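Local coordinates for thermophilic dibenzothiophene desulfurization enzyme C (Paenibacillus sp. A11-2, PDB 5XDC), which probably catalyses the FMNH2- and oxygen-dependent oxidation of dibenzothiophene to its sulfoxide and then its sulfone, as a flavin monooxygenase of the DszC family, at residues 31-35 and 83-87; 146-150 and 223-227; 204-208 and 379-385. All coordinates share one frame; numbering follows the deposited sequence.

Contact 1: residues 31-35 and 83-87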
loop_
_atom_site.group_PDB
_atom_site.type_symbol
_atom_site.label_atom_id
_atom_site.label_comp_id
_atom_site.label_asym_id
_atom_site.label_seq_id
_atom_site.Cartn_x
_atom_site.Cartn_y
_atom_site.Cartn_z
ATOM N N THR B 31 -5.556 -10.422 -32.896
ATOM C CA THR B 31 -6.712 -11.290 -32.760
ATOM C C THR B 31 -7.014 -11.724 -31.332
ATOM O O THR B 31 -8.012 -12.425 -31.123
ATOM C CB THR B 31 -6.519 -12.556 -33.600
ATOM O OG1 THR B 31 -5.287 -13.185 -33.218
ATOM C CG2 THR B 31 -6.512 -12.218 -35.088
ATOM N N VAL B 32 -6.192 -11.348 -30.346
ATOM C CA VAL B 32 -6.338 -11.927 -29.011
ATOM C C VAL B 32 -7.691 -11.568 -28.396
ATOM O O VAL B 32 -8.308 -12.385 -27.704
ATOM C CB VAL B 32 -5.163 -11.495 -28.108
ATOM C CG1 VAL B 32 -5.071 -9.968 -27.986
ATOM C CG2 VAL B 32 -5.274 -12.157 -26.730
ATOM N N ARG B 33 -8.167 -10.343 -28.616
ATOM C CA ARG B 33 -9.416 -9.921 -27.985
ATOM C C ARG B 33 -10.564 -10.843 -28.385
ATOM O O ARG B 33 -11.315 -11.327 -27.531
ATOM C CB ARG B 33 -9.710 -8.461 -28.355
ATOM C CG ARG B 33 -10.966 -7.851 -27.728
ATOM C CD ARG B 33 -10.842 -6.310 -27.624
ATOM N NE ARG B 33 -10.330 -5.702 -28.852
ATOM C CZ ARG B 33 -9.764 -4.497 -28.942
ATOM N NH1 ARG B 33 -9.610 -3.724 -27.870
ATOM N NH2 ARG B 33 -9.341 -4.060 -30.122
ATOM N N GLU B 34 -10.697 -11.131 -29.682
ATOM C CA GLU B 34 -11.766 -12.019 -30.133
ATOM C C GLU B 34 -11.477 -13.477 -29.773
ATOM O O GLU B 34 -12.384 -14.223 -29.375
ATOM C CB GLU B 34 -11.965 -11.863 -31.646
ATOM N N ARG B 35 -10.219 -13.909 -29.896
ATOM C CA ARG B 35 -9.899 -15.307 -29.627
ATOM C C ARG B 35 -10.117 -15.677 -28.166
ATOM O O ARG B 35 -10.638 -16.756 -27.863
ATOM C CB ARG B 35 -8.461 -15.617 -30.029
ATOM C CG ARG B 35 -8.276 -15.791 -31.522
ATOM C CD ARG B 35 -6.880 -16.298 -31.836
ATOM N NE ARG B 35 -5.850 -15.293 -31.540
ATOM C CZ ARG B 35 -5.073 -15.276 -30.460
ATOM N NH1 ARG B 35 -5.152 -16.214 -29.537
ATOM N NH2 ARG B 35 -4.165 -14.318 -30.324
ATOM N N ALA B 83 1.482 -9.828 -25.365
ATOM C CA ALA B 83 0.511 -9.787 -26.451
ATOM C C ALA B 83 -0.688 -10.683 -26.191
ATOM O O ALA B 83 -1.828 -10.295 -26.473
ATOM C CB ALA B 83 1.174 -10.220 -27.764
ATOM N N ASP B 84 -0.439 -11.884 -25.677
ATOM C CA ASP B 84 -1.483 -12.885 -25.481
ATOM C C ASP B 84 -1.015 -13.753 -24.323
ATOM O O ASP B 84 -0.069 -14.533 -24.478
ATOM C CB ASP B 84 -1.702 -13.701 -26.754
ATOM C CG ASP B 84 -2.806 -14.729 -26.616
ATOM O OD1 ASP B 84 -2.902 -15.365 -25.547
ATOM O OD2 ASP B 84 -3.560 -14.912 -27.601
ATOM N N ALA B 85 -1.646 -13.594 -23.157
ATOM C CA ALA B 85 -1.161 -14.279 -21.967
ATOM C C ALA B 85 -1.318 -15.786 -22.071
ATOM O O ALA B 85 -0.515 -16.520 -21.497
ATOM C CB ALA B 85 -1.881 -13.753 -20.720
ATOM N N SER B 86 -2.359 -16.268 -22.762
ATOM C CA SER B 86 -2.523 -17.709 -22.922
ATOM C C SER B 86 -1.418 -18.287 -23.785
ATOM O O SER B 86 -0.863 -19.349 -23.472
ATOM C CB SER B 86 -3.880 -18.019 -23.550
ATOM O OG SER B 86 -4.953 -17.786 -22.640
ATOM N N LEU B 87 -1.094 -17.611 -24.883
ATOM C CA LEU B 87 -0.015 -18.095 -25.732
ATOM C C LEU B 87 1.334 -17.976 -25.028
ATOM O O LEU B 87 2.172 -18.871 -25.146
ATOM C CB LEU B 87 -0.016 -17.355 -27.063
ATOM C CG LEU B 87 -1.139 -17.787 -28.015
ATOM C CD1 LEU B 87 -1.287 -16.828 -29.188
ATOM C CD2 LEU B 87 -0.880 -19.203 -28.518
#
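Arg35 and Asp84 form a salt bridge between helix 16-38 and the start of helix 85-104. CB of Asp84 lies 3.9 Å from CG2 of Val32, and its CG comes closer to the same methyl. With CG anti to the backbone N (chi1 -178°), the carboxylate is carried across to the arginine while one oxygen still faces its own helix. OD2 takes the whole charge contact: NH1 of Arg35 reaches Asp84 OD2 at 2.8 Å and NH2 of Arg35 reaches Asp84 OD2 at 2.9 Å, an end-on grip by two nitrogens on a single oxygen. The two groups lie nearly coplanar, 12° apart, with NH2 on the anti lone pair and NH1 close to the line of the C-O bond. OD1 turns the other way and accepts from Leu87 N at 3.0 Å, the donor standing above the carboxylate plane. Asp84 is thus the N-cap of helix 85-104, in the all-helical N-terminal domain of the acyl-CoA dehydrogenase fold, and one carboxylate both caps a helix and ties it to its neighbour. At the NE edge of the guanidinium, in its plane, Arg35 NE donates to Thr31 OG1 at 2.8 Å in an almost straight bond, which helps fix the group's rotation. Val32 fills the space beside the bridge: its CG2 packs 3.4 Å from OD2 of Asp84, and its CG1 lies 3.6 Å from the carbonyl O of Ala83. Leu87 crosses Arg35 at about a right angle, its CD1 near NH1, while Phe28 packs against both Asp84 and Leu87.

Contact 2: residues 146-150 and 223-227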
loop_
_atom_site.group_PDB
_atom_site.type_symbol
_atom_site.label_atom_id
_atom_site.label_comp_id
_atom_site.label_asym_id
_atom_site.label_seq_id
_atom_site.Cartn_x
_atom_site.Cartn_y
_atom_site.Cartn_z
ATOM N N PRO B 146 4.600 -56.506 -16.225
ATOM C CA PRO B 146 5.768 -57.410 -16.141
ATOM C C PRO B 146 6.997 -56.980 -16.937
ATOM O O PRO B 146 8.113 -57.367 -16.565
ATOM C CB PRO B 146 5.213 -58.738 -16.677
ATOM C CG PRO B 146 3.764 -58.697 -16.386
ATOM C CD PRO B 146 3.345 -57.242 -16.491
ATOM N N ASP B 147 6.831 -56.250 -18.039
ATOM C CA ASP B 147 7.940 -55.850 -18.898
ATOM C C ASP B 147 8.643 -54.578 -18.425
ATOM O O ASP B 147 9.614 -54.161 -19.059
ATOM C CB ASP B 147 7.458 -55.617 -20.325
ATOM C CG ASP B 147 6.606 -54.360 -20.443
ATOM O OD1 ASP B 147 5.762 -54.156 -19.554
ATOM O OD2 ASP B 147 6.781 -53.598 -21.402
ATOM N N GLY B 148 8.166 -53.943 -17.358
ATOM C CA GLY B 148 8.691 -52.657 -16.936
ATOM C C GLY B 148 7.862 -51.471 -17.369
ATOM O O GLY B 148 8.190 -50.333 -16.998
ATOM N N SER B 149 6.832 -51.690 -18.178
ATOM C CA SER B 149 5.879 -50.636 -18.481
ATOM C C SER B 149 5.013 -50.359 -17.252
ATOM O O SER B 149 5.015 -51.107 -16.270
ATOM C CB SER B 149 4.992 -51.020 -19.664
ATOM O OG SER B 149 5.720 -51.151 -20.868
ATOM N N TYR B 150 4.254 -49.266 -17.316
ATOM C CA TYR B 150 3.287 -48.934 -16.282
ATOM C C TYR B 150 1.941 -48.681 -16.935
ATOM O O TYR B 150 1.864 -48.116 -18.030
ATOM C CB TYR B 150 3.706 -47.692 -15.472
ATOM C CG TYR B 150 4.729 -47.974 -14.401
ATOM C CD1 TYR B 150 4.338 -48.430 -13.153
ATOM C CD2 TYR B 150 6.090 -47.805 -14.637
ATOM C CE1 TYR B 150 5.261 -48.702 -12.168
ATOM C CE2 TYR B 150 7.025 -48.073 -13.642
ATOM C CZ TYR B 150 6.602 -48.528 -12.421
ATOM O OH TYR B 150 7.510 -48.803 -11.425
ATOM N N TYR B 223 5.590 -47.045 -21.887
ATOM C CA TYR B 223 6.604 -48.047 -22.156
ATOM C C TYR B 223 7.919 -47.646 -21.516
ATOM O O TYR B 223 8.123 -46.476 -21.160
ATOM C CB TYR B 223 6.752 -48.222 -23.664
ATOM C CG TYR B 223 5.433 -48.612 -24.313
ATOM C CD1 TYR B 223 4.828 -49.828 -24.010
ATOM C CD2 TYR B 223 4.777 -47.754 -25.175
ATOM C CE1 TYR B 223 3.605 -50.181 -24.583
ATOM C CE2 TYR B 223 3.557 -48.100 -25.749
ATOM C CZ TYR B 223 2.981 -49.312 -25.437
ATOM O OH TYR B 223 1.768 -49.649 -26.006
ATOM N N PRO B 224 8.830 -48.599 -21.320
ATOM C CA PRO B 224 10.000 -48.297 -20.488
ATOM C C PRO B 224 10.887 -47.233 -21.080
ATOM O O PRO B 224 11.557 -46.518 -20.319
ATOM C CB PRO B 224 10.713 -49.654 -20.381
ATOM C CG PRO B 224 9.620 -50.655 -20.614
ATOM C CD PRO B 224 8.778 -50.031 -21.670
ATOM N N ASP B 225 10.908 -47.085 -22.403
ATOM C CA ASP B 225 11.763 -46.079 -23.018
ATOM C C ASP B 225 11.155 -44.687 -22.929
ATOM O O ASP B 225 11.795 -43.721 -23.362
ATOM C CB ASP B 225 12.076 -46.439 -24.481
ATOM C CG ASP B 225 10.838 -46.580 -25.349
ATOM O OD1 ASP B 225 9.805 -47.057 -24.847
ATOM O OD2 ASP B 225 10.908 -46.228 -26.547
ATOM N N GLU B 226 9.951 -44.563 -22.360
ATOM C CA GLU B 226 9.296 -43.270 -22.183
ATOM C C GLU B 226 9.388 -42.756 -20.752
ATOM O O GLU B 226 9.062 -41.588 -20.503
ATOM C CB GLU B 226 7.822 -43.380 -22.611
ATOM C CG GLU B 226 7.667 -43.769 -24.073
ATOM C CD GLU B 226 6.237 -44.122 -24.486
ATOM O OE1 GLU B 226 5.472 -44.650 -23.645
ATOM O OE2 GLU B 226 5.903 -43.869 -25.667
ATOM N N LEU B 227 9.795 -43.601 -19.814
ATOM C CA LEU B 227 9.923 -43.213 -18.421
ATOM C C LEU B 227 11.101 -42.273 -18.211
ATOM O O LEU B 227 12.170 -42.422 -18.819
ATOM C CB LEU B 227 10.081 -44.455 -17.557
ATOM C CG LEU B 227 8.886 -45.400 -17.655
ATOM C CD1 LEU B 227 9.237 -46.739 -17.057
ATOM C CD2 LEU B 227 7.707 -44.806 -16.948
#
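Pro224 and Ser149 make the closest approach between these two loops, CD of the proline lying 3.4 Å from OG of the serine. The same hydroxyl oxygen sits 3.5 Å from CD1 of the Tyr223 ring and equally near that residue's CA, so the serine tip is wedged where the tyrosine runs into the proline. CG of Pro224 rests against the backbone of Asp147 and Gly148, 3.8 Å from the Gly148 carbonyl carbon. At the inner end, Leu227 sends CD1 to within 3.7 Å of the Gly148 O; the same methyl meets the edge of the Tyr150 ring at CD2, with the other methyl close by, the two side chains crossing at about a right angle. No hydrogen bond spans the contact; each loop is shaped by its own. Asp147 OD1 accepts from the backbone N of Ser149 in an Asx turn, and Asp147 OD2 accepts from Ser149 OG at 2.7 Å, near the carboxylate plane on the syn side, which probably fixes the serine's rotation. Across from it, Tyr223 N donates to OE1 of Glu226 at 3.0 Å in a nearly straight bond, and Glu226 is itself tethered by a salt bridge to Arg193. The 146-150 loop is the turn of the hairpin between strands 141-144 and 150-153, and the other loop leaves strand 220-222, the antiparallel neighbour of 150-153, on its way to helix 233-240.

Contact 3: residues 204-208 and 379-385. With IND (indole), chain J.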
loop_
_atom_site.group_PDB
_atom_site.type_symbol
_atom_site.label_atom_id
_atom_site.label_comp_id
_atom_site.label_asym_id
_atom_site.label_seq_id
_atom_site.Cartn_x
_atom_site.Cartn_y
_atom_site.Cartn_z
ATOM N N SER B 204 -12.505 -20.549 -18.049
ATOM C CA SER B 204 -11.856 -19.872 -16.934
ATOM C C SER B 204 -12.017 -18.352 -17.006
ATOM O O SER B 204 -12.369 -17.779 -18.041
ATOM C CB SER B 204 -10.368 -20.230 -16.909
ATOM O OG SER B 204 -9.772 -19.848 -18.131
ATOM N N LEU B 205 -11.769 -17.691 -15.867
ATOM C CA LEU B 205 -11.790 -16.229 -15.826
ATOM C C LEU B 205 -10.795 -15.641 -16.817
ATOM O O LEU B 205 -11.152 -14.808 -17.659
ATOM C CB LEU B 205 -11.472 -15.746 -14.414
ATOM C CG LEU B 205 -11.390 -14.223 -14.238
ATOM C CD1 LEU B 205 -12.713 -13.551 -14.556
ATOM C CD2 LEU B 205 -10.924 -13.890 -12.835
ATOM N N GLY B 206 -9.524 -16.039 -16.681
ATOM C CA GLY B 206 -8.470 -15.651 -17.586
ATOM C C GLY B 206 -7.641 -16.866 -17.963
ATOM O O GLY B 206 -7.951 -17.992 -17.582
ATOM N N MET B 207 -6.571 -16.609 -18.710
ATOM C CA MET B 207 -5.802 -17.699 -19.320
ATOM C C MET B 207 -6.733 -18.649 -20.077
ATOM O O MET B 207 -6.603 -19.872 -20.023
ATOM C CB MET B 207 -4.987 -18.453 -18.270
ATOM C CG MET B 207 -3.874 -17.609 -17.625
ATOM S SD MET B 207 -2.689 -17.064 -18.893
ATOM C CE MET B 207 -1.348 -16.463 -17.858
ATOM N N ARG B 208 -7.656 -18.066 -20.832
ATOM C CA ARG B 208 -8.799 -18.811 -21.345
ATOM C C ARG B 208 -8.446 -19.751 -22.494
ATOM O O ARG B 208 -9.249 -20.646 -22.798
ATOM C CB ARG B 208 -9.887 -17.837 -21.800
ATOM C CG ARG B 208 -10.640 -17.203 -20.629
ATOM C CD ARG B 208 -11.801 -16.340 -21.085
ATOM N NE ARG B 208 -12.675 -17.014 -22.038
ATOM C CZ ARG B 208 -13.571 -17.945 -21.727
ATOM N NH1 ARG B 208 -13.726 -18.354 -20.476
ATOM N NH2 ARG B 208 -14.315 -18.474 -22.681
ATOM N N TRP B 379 -6.045 -7.968 -16.276
ATOM C CA TRP B 379 -6.326 -8.343 -14.896
ATOM C C TRP B 379 -6.845 -9.769 -14.818
ATOM O O TRP B 379 -6.426 -10.537 -13.949
ATOM C CB TRP B 379 -7.323 -7.372 -14.268
ATOM C CG TRP B 379 -7.760 -7.780 -12.878
ATOM C CD1 TRP B 379 -7.119 -7.517 -11.709
ATOM C CD2 TRP B 379 -8.927 -8.528 -12.532
ATOM N NE1 TRP B 379 -7.807 -8.065 -10.646
ATOM C CE2 TRP B 379 -8.923 -8.690 -11.129
ATOM C CE3 TRP B 379 -9.979 -9.074 -13.269
ATOM C CZ2 TRP B 379 -9.927 -9.362 -10.454
ATOM C CZ3 TRP B 379 -10.973 -9.754 -12.590
ATOM C CH2 TRP B 379 -10.943 -9.884 -11.200
ATOM N N ARG B 380 -7.747 -10.153 -15.722
ATOM C CA ARG B 380 -8.288 -11.511 -15.655
ATOM C C ARG B 380 -7.183 -12.558 -15.821
ATOM O O ARG B 380 -7.132 -13.545 -15.078
ATOM C CB ARG B 380 -9.371 -11.705 -16.713
ATOM C CG ARG B 380 -10.679 -10.999 -16.384
ATOM C CD ARG B 380 -11.787 -11.432 -17.316
ATOM N NE ARG B 380 -11.700 -10.815 -18.631
ATOM C CZ ARG B 380 -11.289 -11.425 -19.745
ATOM N NH1 ARG B 380 -10.887 -12.684 -19.727
ATOM N NH2 ARG B 380 -11.260 -10.762 -20.884
ATOM N N ASP B 381 -6.290 -12.349 -16.778
ATOM C CA ASP B 381 -5.209 -13.300 -17.021
ATOM C C ASP B 381 -4.273 -13.374 -15.828
ATOM O O ASP B 381 -3.959 -14.460 -15.328
ATOM C CB ASP B 381 -4.447 -12.894 -18.274
ATOM C CG ASP B 381 -5.241 -13.120 -19.546
ATOM O OD1 ASP B 381 -6.176 -13.957 -19.540
ATOM O OD2 ASP B 381 -4.922 -12.461 -20.558
ATOM N N ALA B 382 -3.832 -12.214 -15.345
ATOM C CA ALA B 382 -2.928 -12.181 -14.208
ATOM C C ALA B 382 -3.603 -12.698 -12.953
ATOM O O ALA B 382 -3.001 -13.474 -12.203
ATOM C CB ALA B 382 -2.421 -10.758 -13.991
ATOM N N ARG B 383 -4.840 -12.262 -12.687
ATOM C CA ARG B 383 -5.514 -12.683 -11.460
ATOM C C ARG B 383 -5.686 -14.197 -11.426
ATOM O O ARG B 383 -5.599 -14.818 -10.358
ATOM C CB ARG B 383 -6.875 -11.983 -11.331
ATOM C CG ARG B 383 -7.707 -12.358 -10.102
ATOM C CD ARG B 383 -7.092 -11.878 -8.804
ATOM N NE ARG B 383 -5.879 -12.618 -8.470
ATOM C CZ ARG B 383 -5.100 -12.357 -7.431
ATOM N NH1 ARG B 383 -5.423 -11.406 -6.569
ATOM N NH2 ARG B 383 -3.979 -13.054 -7.246
ATOM N N THR B 384 -5.928 -14.810 -12.589
ATOM C CA THR B 384 -6.060 -16.263 -12.667
ATOM C C THR B 384 -4.734 -16.959 -12.372
ATOM O O THR B 384 -4.640 -17.785 -11.457
ATOM C CB THR B 384 -6.594 -16.660 -14.051
ATOM O OG1 THR B 384 -7.904 -16.106 -14.252
ATOM C CG2 THR B 384 -6.705 -18.174 -14.206
ATOM N N HIS B 385 -3.687 -16.657 -13.141
ATOM C CA HIS B 385 -2.514 -17.504 -13.015
ATOM C C HIS B 385 -1.695 -17.221 -11.761
ATOM O O HIS B 385 -1.022 -18.134 -11.267
ATOM C CB HIS B 385 -1.604 -17.406 -14.229
ATOM C CG HIS B 385 -0.638 -18.538 -14.264
ATOM N ND1 HIS B 385 0.638 -18.424 -13.760
ATOM C CD2 HIS B 385 -0.804 -19.846 -14.585
ATOM C CE1 HIS B 385 1.245 -19.596 -13.842
ATOM N NE2 HIS B 385 0.392 -20.478 -14.335
HETATM N N1 IND J . -4.352 -21.174 -15.453
HETATM C C2 IND J . -3.880 -22.026 -16.358
HETATM C C3 IND J . -3.315 -22.916 -15.635
HETATM C C4 IND J . -2.834 -23.520 -13.262
HETATM C C5 IND J . -3.051 -23.045 -11.966
HETATM C C6 IND J . -3.759 -21.845 -11.750
HETATM C C7 IND J . -4.248 -21.121 -12.833
HETATM C C8 IND J . -4.043 -21.584 -14.118
HETATM C C9 IND J . -3.315 -22.806 -14.331
HETATM O O HOH W 1 -7.657 -15.103 -21.427
#
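Leu205 and Arg380 cross obliquely, CD1 of the leucine lying 3.6 Å from CD of the arginine. The arginine chain bends at chi3 (-77°), which brings NH1 to Leu205 O at 3.0 Å, in both the carbonyl and the guanidinium plane. Asp376 and Glu36 pair with its other nitrogens. Replacing Arg380 by an alanine is likely to leave both carboxylates without this cation and the Leu205 carbonyl without its donor. Asp381 turns its carboxylate to the loop, where OD1 accepts from Met207 N at 2.8 Å on the anti side, 31° out of plane. Between these anchors Gly206 lies so close that a CB would collide with Arg380 O. Thr384 points its hydroxyl back to Arg380 O and takes a weak bond from Gly206 N, while its CG2 faces indole. Met207 lays CE 3.8 Å from CB of His385, whose ring meets indole N1 at its edge and hydrogen-bonds through ND1 to Tyr259 and through NE2 to FMN-site Tyr93. All three line the indole pocket. The contact joins the loop between strands 196-198 and 215-217 to helix 376-385, flanked by helices 85-104, 247-276 and 331-363, with the second subunit packing on Leu205 and Arg383.

Contacts 1 and 3 are buried neighbours, their centres about 12 Å apart, and they share an interface: Ala85 and Ser86 of contact 1 pack against Asp381, Met207 and Arg208 of contact 3. Together they bring helices 16-38, 85-104 and 376-385 round the 204-208 loop, beside the indole pocket. Charge is used in both, as a compact carboxylate-guanidinium pair in contact 1 and as side chains gripping loop backbone in contact 3. Contact 2 lies about 38 Å from contact 3 between centres, partly exposed at the edge of the strand-rich part of the chain; it joins loops rather than helices, by van der Waals packing alone. Contact 3 also borders a second subunit, unlike the others.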